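Local coordinates for protein agarase (Pseudoalteromonas fuliginea, PDB 6XJ9) that probably hydrolyses the galactan chains of agarose, as a family 50 glycoside hydrolase from a marine bacterium, at residues 321-326 / 378-383; 399-404 / 737-742; 531-534 / 538-541. One frame throughout, in Å; residues are numbered along the deposited sequence.

Contact 1 (321-326 / 378-383); sequences FDQALL and FGYRKS
Tyr380 meets Phe321 along the CD1-CE1 side of its ring and Leu326 at its hydroxyl end, and nearly all of the contact is made through this one side chain. With CG trans to the backbone N (chi1 -166°), the phenol leaves its strand and reaches across to the loop 321-326. Phe321 and Tyr380 run past each other in opposite directions and meet rim to rim: CD2 of Phe321 lies 3.5 Å from CE1 of Tyr380. Their centroids are 5.8 Å apart with the planes inclined at 45°, so neither ring lies over the face of the other, and CD1 of Tyr380 sits in the plane of the Phe321 ring, at its edge. Leu326 and Tyr380 approach from opposite directions, and a single methyl, CD1 of Leu326, is 3.6 Å from CZ of Tyr380 and equally near to its hydroxyl. The fold here is a small antiparallel sheet in which 378-381 is an edge strand, paired with 392-395; that strand in turn pairs with 315-320, whose chain runs on directly into the loop. Tyr380 thus reaches from the edge strand to the loop leaving strand 315-320, and its OH is hydrogen-bonded to Asp320 at the end of that strand. Beyond the phenol, the Gln323 chain bends at chi2 and brings its amide to the hydroxyl end, the amide and ring planes 36° apart. A water donates to OE1 of Gln323 at 2.7 Å and, weakly, to OH of Tyr380 at 3.4 Å, which makes the outer side of the contact polar. A leucine in place of Tyr380 would probably leave Asp320 without its hydroxyl partner and open a gap beside CD1 of Leu326. Phe321 is further enclosed by Val345, Arg353, Tyr370 and Glu393.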
# COMPACT_ATOMS: atom_id res chain seq x y z
N PHE A 321 39.98 -6.86 18.67
CA PHE A 321 40.76 -7.81 19.44
C PHE A 321 42.24 -7.59 19.14
O PHE A 321 42.60 -6.97 18.14
CB PHE A 321 40.31 -9.25 19.13
CG PHE A 321 38.82 -9.47 19.24
CD1 PHE A 321 38.22 -9.66 20.48
CD2 PHE A 321 38.02 -9.47 18.11
CE1 PHE A 321 36.85 -9.85 20.58
CE2 PHE A 321 36.65 -9.67 18.22
CZ PHE A 321 36.06 -9.86 19.45
N ASP A 322 43.09 -8.10 20.04
CA ASP A 322 44.52 -8.17 19.81
C ASP A 322 44.75 -8.93 18.51
O ASP A 322 44.48 -10.13 18.43
CB ASP A 322 45.23 -8.76 21.04
CG ASP A 322 46.73 -8.54 21.02
OD1 ASP A 322 47.36 -8.96 20.02
OD2 ASP A 322 47.25 -7.94 21.98
N GLN A 323 45.21 -8.21 17.48
CA GLN A 323 45.32 -8.71 16.13
C GLN A 323 46.22 -9.95 16.09
O GLN A 323 45.97 -10.87 15.31
CB GLN A 323 45.86 -7.63 15.19
CG GLN A 323 44.87 -6.49 14.95
CD GLN A 323 43.68 -6.96 14.15
OE1 GLN A 323 43.81 -7.55 13.08
NE2 GLN A 323 42.49 -6.69 14.67
N ALA A 324 47.24 -9.97 16.95
CA ALA A 324 48.20 -11.06 17.02
C ALA A 324 47.55 -12.34 17.53
O ALA A 324 48.09 -13.43 17.34
CB ALA A 324 49.37 -10.66 17.88
N LEU A 325 46.39 -12.21 18.20
CA LEU A 325 45.74 -13.36 18.81
C LEU A 325 44.69 -13.96 17.87
O LEU A 325 44.09 -14.99 18.19
CB LEU A 325 45.13 -12.97 20.16
CG LEU A 325 46.12 -12.53 21.25
CD1 LEU A 325 45.40 -12.29 22.57
CD2 LEU A 325 47.24 -13.54 21.43
N LEU A 326 44.46 -13.32 16.72
CA LEU A 326 43.63 -13.91 15.69
C LEU A 326 44.43 -15.00 14.98
O LEU A 326 45.64 -14.84 14.80
CB LEU A 326 43.17 -12.83 14.71
CG LEU A 326 42.25 -11.76 15.31
CD1 LEU A 326 41.77 -10.79 14.24
CD2 LEU A 326 41.06 -12.40 16.02
N PHE A 378 27.71 -13.12 17.31
CA PHE A 378 28.92 -12.35 17.07
C PHE A 378 29.73 -13.02 15.96
O PHE A 378 29.76 -14.25 15.85
CB PHE A 378 29.78 -12.21 18.34
CG PHE A 378 29.31 -11.18 19.34
CD1 PHE A 378 29.42 -9.82 19.07
CD2 PHE A 378 28.78 -11.56 20.56
CE1 PHE A 378 28.98 -8.87 19.99
CE2 PHE A 378 28.34 -10.62 21.48
CZ PHE A 378 28.44 -9.27 21.19
N GLY A 379 30.38 -12.20 15.14
CA GLY A 379 31.30 -12.67 14.12
C GLY A 379 32.52 -11.76 14.06
O GLY A 379 32.79 -11.04 15.01
N TYR A 380 33.25 -11.82 12.94
CA TYR A 380 34.42 -11.00 12.73
C TYR A 380 34.63 -10.74 11.24
O TYR A 380 34.42 -11.63 10.41
CB TYR A 380 35.66 -11.63 13.37
CG TYR A 380 36.80 -10.64 13.46
CD1 TYR A 380 36.92 -9.80 14.56
CD2 TYR A 380 37.71 -10.49 12.43
CE1 TYR A 380 37.93 -8.86 14.65
CE2 TYR A 380 38.72 -9.55 12.49
CZ TYR A 380 38.83 -8.73 13.60
OH TYR A 380 39.82 -7.81 13.67
N ARG A 381 35.09 -9.52 10.93
CA ARG A 381 35.37 -9.08 9.58
C ARG A 381 36.83 -8.64 9.48
O ARG A 381 37.23 -7.68 10.15
CB ARG A 381 34.49 -7.88 9.23
CG ARG A 381 34.60 -7.45 7.77
CD ARG A 381 33.41 -8.08 7.08
NE ARG A 381 33.58 -8.38 5.67
CZ ARG A 381 32.62 -8.86 4.89
NH1 ARG A 381 31.41 -9.09 5.39
NH2 ARG A 381 32.87 -9.11 3.62
N LYS A 382 37.59 -9.32 8.61
CA LYS A 382 39.02 -9.10 8.48
C LYS A 382 39.31 -7.84 7.66
O LYS A 382 40.35 -7.21 7.84
CB LYS A 382 39.72 -10.33 7.90
CG LYS A 382 40.22 -11.34 8.92
N SER A 383 38.38 -7.48 6.77
CA SER A 383 38.61 -6.39 5.84
C SER A 383 37.35 -5.53 5.70
O SER A 383 36.36 -5.96 5.12
CB SER A 383 39.07 -6.94 4.51
OG SER A 383 39.32 -5.89 3.59
O HOH W 1 42.13 -8.70 11.32

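Contact 2 (399-404 / 737-742); sequences AANLER and ISVTDR
Asn401, on a helix, and Thr740, in a tight turn, bring their backbones to 5.8 Å between CA atoms, where a type I beta turn from Ser738 to Asp741 abuts the helix. Asp741 closes the turn with a left-handed backbone (phi 65°), and Ser738 N bonds to Arg742 O, the pattern of a type I turn with a G1 beta bulge. The turn presents the carbonyl of Val739 to the helix, and Asn401 takes it: ND2 donates to Val739 O over 2.7 Å, nearly straight at 169°. The acceptor lies in the amide plane of Asn401, whereas the donor stands above the carbonyl plane of Val739. The amide is fixed from its other end as well, for OD1 of Asn401 accepts from both NE and NH2 of Arg404, which grips it side-on at 3.3 Å from NE and 2.9 Å from NH2. ND2 also donates to Phe226 O, so the buried amide has bonds at both ends and its flip is settled. Beside it, CG2 of Thr740 packs 3.6 Å from ND2 of Asn401. Leu402 makes a looser van der Waals touch: its side chain crosses that of Asp741 at about a right angle, with CD2 of Leu402 4.1 Å from OD1 of Asp741. That carboxylate is held chiefly elsewhere, by salt bridges to Lys405 and Arg424 and by the hydroxyls of Tyr398 and Tyr406. The turn, in the loop between strand 709-714 and helix 745-763, therefore nests among three helices: 397-406 directly against it, 413-428 reached through Arg424, and 242-252, where Thr740 touches Leu244 and Arg742 forms a salt bridge with Asp247.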
# COMPACT_ATOMS: atom_id res chain seq x y z
N ALA A 399 20.17 -12.67 12.33
CA ALA A 399 20.39 -14.04 12.78
C ALA A 399 19.91 -14.20 14.23
O ALA A 399 19.31 -15.22 14.56
CB ALA A 399 21.84 -14.42 12.64
N ALA A 400 20.18 -13.20 15.08
CA ALA A 400 19.68 -13.24 16.45
C ALA A 400 18.15 -13.39 16.45
O ALA A 400 17.60 -14.21 17.19
CB ALA A 400 20.13 -12.02 17.22
N ASN A 401 17.48 -12.62 15.59
CA ASN A 401 16.03 -12.67 15.46
C ASN A 401 15.55 -14.05 15.02
O ASN A 401 14.49 -14.49 15.48
CB ASN A 401 15.51 -11.53 14.59
CG ASN A 401 15.65 -10.19 15.28
OD1 ASN A 401 15.72 -10.13 16.52
ND2 ASN A 401 15.72 -9.12 14.50
N LEU A 402 16.32 -14.71 14.15
CA LEU A 402 15.97 -16.03 13.66
C LEU A 402 15.95 -17.03 14.81
O LEU A 402 15.09 -17.91 14.87
CB LEU A 402 16.97 -16.49 12.60
CG LEU A 402 16.90 -15.82 11.23
CD1 LEU A 402 17.83 -16.55 10.26
CD2 LEU A 402 15.48 -15.82 10.68
N GLU A 403 16.96 -16.93 15.69
CA GLU A 403 17.06 -17.85 16.81
C GLU A 403 15.97 -17.53 17.84
O GLU A 403 15.39 -18.44 18.41
CB GLU A 403 18.45 -17.80 17.44
CG GLU A 403 18.62 -18.82 18.54
CD GLU A 403 20.03 -18.93 19.10
OE1 GLU A 403 20.85 -18.04 18.81
OE2 GLU A 403 20.30 -19.91 19.82
N ARG A 404 15.69 -16.23 18.03
CA ARG A 404 14.60 -15.83 18.91
C ARG A 404 13.28 -16.39 18.38
O ARG A 404 12.43 -16.83 19.15
CB ARG A 404 14.55 -14.30 19.05
CG ARG A 404 15.57 -13.72 20.03
CD ARG A 404 15.25 -12.29 20.43
NE ARG A 404 15.94 -11.39 19.53
CZ ARG A 404 16.73 -10.37 19.85
NH1 ARG A 404 16.94 -10.02 21.11
NH2 ARG A 404 17.29 -9.68 18.88
N ILE A 737 12.23 -8.51 3.11
CA ILE A 737 11.87 -8.68 4.51
C ILE A 737 12.77 -7.79 5.38
O ILE A 737 13.91 -7.50 5.00
CB ILE A 737 12.00 -10.16 4.95
CG1 ILE A 737 13.43 -10.53 5.33
CG2 ILE A 737 11.41 -11.12 3.92
CD1 ILE A 737 13.66 -12.00 5.56
N SER A 738 12.27 -7.41 6.56
CA SER A 738 12.99 -6.57 7.51
C SER A 738 13.93 -7.40 8.37
O SER A 738 13.97 -8.63 8.28
CB SER A 738 12.01 -5.81 8.39
OG SER A 738 11.42 -6.69 9.34
N VAL A 739 14.68 -6.72 9.25
CA VAL A 739 15.64 -7.34 10.15
C VAL A 739 14.95 -8.25 11.17
O VAL A 739 15.61 -9.09 11.79
CB VAL A 739 16.47 -6.24 10.84
CG1 VAL A 739 15.61 -5.35 11.73
CG2 VAL A 739 17.64 -6.80 11.62
N THR A 740 13.65 -8.06 11.42
CA THR A 740 12.92 -8.92 12.35
C THR A 740 12.16 -10.04 11.61
O THR A 740 11.24 -10.64 12.17
CB THR A 740 11.96 -8.12 13.24
OG1 THR A 740 11.09 -7.33 12.43
CG2 THR A 740 12.67 -7.24 14.26
N ASP A 741 12.56 -10.32 10.35
CA ASP A 741 12.02 -11.42 9.57
C ASP A 741 10.53 -11.20 9.29
O ASP A 741 9.77 -12.16 9.14
CB ASP A 741 12.33 -12.79 10.20
CG ASP A 741 12.01 -13.99 9.30
OD1 ASP A 741 12.66 -14.11 8.23
OD2 ASP A 741 11.14 -14.81 9.68
N ARG A 742 10.14 -9.92 9.15
CA ARG A 742 8.80 -9.61 8.68
C ARG A 742 8.86 -9.23 7.20
O ARG A 742 9.39 -8.17 6.86
CB ARG A 742 8.18 -8.46 9.47
CG ARG A 742 7.91 -8.79 10.93
CD ARG A 742 7.26 -7.64 11.70
NE ARG A 742 6.50 -8.16 12.83
CZ ARG A 742 5.72 -7.43 13.62
NH1 ARG A 742 5.62 -6.13 13.44
NH2 ARG A 742 5.06 -8.02 14.61

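Contact 3 (531-534 / 538-541); sequences RDAK and TKAE
Lys539 reaches from its helix to the carbonyl of Arg531, and Ala540, the next residue, packs against Ala533; together they form the close-fitting part of this contact. Ala533 and Ala540 allow the backbones to come within 4.2 Å between CA atoms, with CB of Ala533 only 3.9 Å from CA of Ala540. The methyl of Ala540 touches the main chain, its CB 3.5 Å from Ala533 O. Lys539 starts with CG anti to the backbone N (chi1 167°), which sets CG 3.6 Å from Ala533 N, and bends at chi2 and chi4 to fold round the Arg531 carbonyl. Its NZ donates to Arg531 O at 2.5 Å, a very short distance whose exact value is best treated with caution. The ammonium group is also bonded to Leu529 O and Phe570 O, so a buried lysine charge is met by main-chain carbonyls. The outer side is different in kind. Asp532 turns away from the helix and uses OD1 for an Asx turn, accepting from Lys534 N at 3.2 Å, while the side chain of Lys534 also points away and is exposed. The long Arg531 side chain leads off too, NH1 bonding to Thr461 O. This is a short connection in a helix-loop-helix: 531-534 follows helix 523-529 and folds back on the first turn of helix 537-550. Lys539 ties it to Leu529 at the end of the preceding helix and to Phe570 in helix 567-572, while strand 461-463 receives Arg531 and Thr538.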
# COMPACT_ATOMS: atom_id res chain seq x y z
N ARG A 531 52.82 -1.70 -21.28
CA ARG A 531 53.57 -2.69 -20.53
C ARG A 531 54.32 -3.63 -21.49
O ARG A 531 54.10 -3.59 -22.70
CB ARG A 531 52.65 -3.43 -19.54
CG ARG A 531 51.90 -2.50 -18.59
CD ARG A 531 50.83 -3.18 -17.75
NE ARG A 531 51.42 -4.13 -16.83
CZ ARG A 531 50.76 -5.08 -16.16
NH1 ARG A 531 49.46 -5.23 -16.31
NH2 ARG A 531 51.43 -5.88 -15.35
N ASP A 532 55.18 -4.48 -20.91
CA ASP A 532 56.11 -5.29 -21.69
C ASP A 532 55.49 -6.64 -22.02
O ASP A 532 55.04 -7.37 -21.14
CB ASP A 532 57.45 -5.45 -20.95
CG ASP A 532 58.56 -6.09 -21.78
OD1 ASP A 532 58.32 -6.44 -22.95
OD2 ASP A 532 59.67 -6.24 -21.23
N ALA A 533 55.53 -6.98 -23.32
CA ALA A 533 55.05 -8.26 -23.81
C ALA A 533 55.71 -9.44 -23.08
O ALA A 533 55.09 -10.49 -22.97
CB ALA A 533 55.26 -8.36 -25.30
N LYS A 534 56.94 -9.25 -22.59
CA LYS A 534 57.75 -10.31 -22.01
C LYS A 534 57.15 -10.83 -20.71
O LYS A 534 57.26 -12.02 -20.40
CB LYS A 534 59.19 -9.84 -21.75
CG LYS A 534 60.24 -10.34 -22.73
CD LYS A 534 61.59 -9.66 -22.59
CE LYS A 534 62.46 -9.78 -23.82
NZ LYS A 534 62.91 -11.18 -24.05
N THR A 538 48.67 -10.68 -21.74
CA THR A 538 47.68 -9.95 -22.52
C THR A 538 48.35 -8.99 -23.49
O THR A 538 47.85 -8.77 -24.59
CB THR A 538 46.64 -9.24 -21.64
OG1 THR A 538 45.91 -10.27 -20.95
CG2 THR A 538 45.69 -8.40 -22.45
N LYS A 539 49.47 -8.38 -23.08
CA LYS A 539 50.18 -7.48 -23.98
C LYS A 539 50.81 -8.28 -25.12
O LYS A 539 50.73 -7.88 -26.28
CB LYS A 539 51.19 -6.61 -23.22
CG LYS A 539 52.19 -5.87 -24.11
CD LYS A 539 51.55 -4.91 -25.12
CE LYS A 539 52.56 -4.13 -25.94
NZ LYS A 539 53.48 -3.33 -25.09
N ALA A 540 51.41 -9.43 -24.80
CA ALA A 540 51.95 -10.32 -25.82
C ALA A 540 50.88 -10.65 -26.86
O ALA A 540 51.19 -10.72 -28.05
CB ALA A 540 52.54 -11.56 -25.19
N GLU A 541 49.62 -10.80 -26.42
CA GLU A 541 48.53 -11.07 -27.35
C GLU A 541 48.22 -9.83 -28.19
O GLU A 541 47.99 -9.95 -29.39
CB GLU A 541 47.27 -11.62 -26.69
CG GLU A 541 46.14 -11.91 -27.67
CD GLU A 541 46.35 -13.11 -28.60
OE1 GLU A 541 47.43 -13.74 -28.54
OE2 GLU A 541 45.44 -13.40 -29.39

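The three contacts share no helix or strand and do not touch. Contact 2 is the buried one, contact 1 is partly buried, and contact 3 lies at the surface; the centres of contacts 2 and 3 are about 52 Å apart, on opposite sides of the centre of the chain. Contact 1 joins a loop to an edge strand mainly by aromatic and aliphatic packing, with a water on its polar outer side. Contacts 2 and 3 both set a helix against a loop through a side-chain nitrogen and a main-chain carbonyl, but contact 2 uses a neutral amide to join parts far apart in sequence, whereas contact 3 uses a lysine within a local connection.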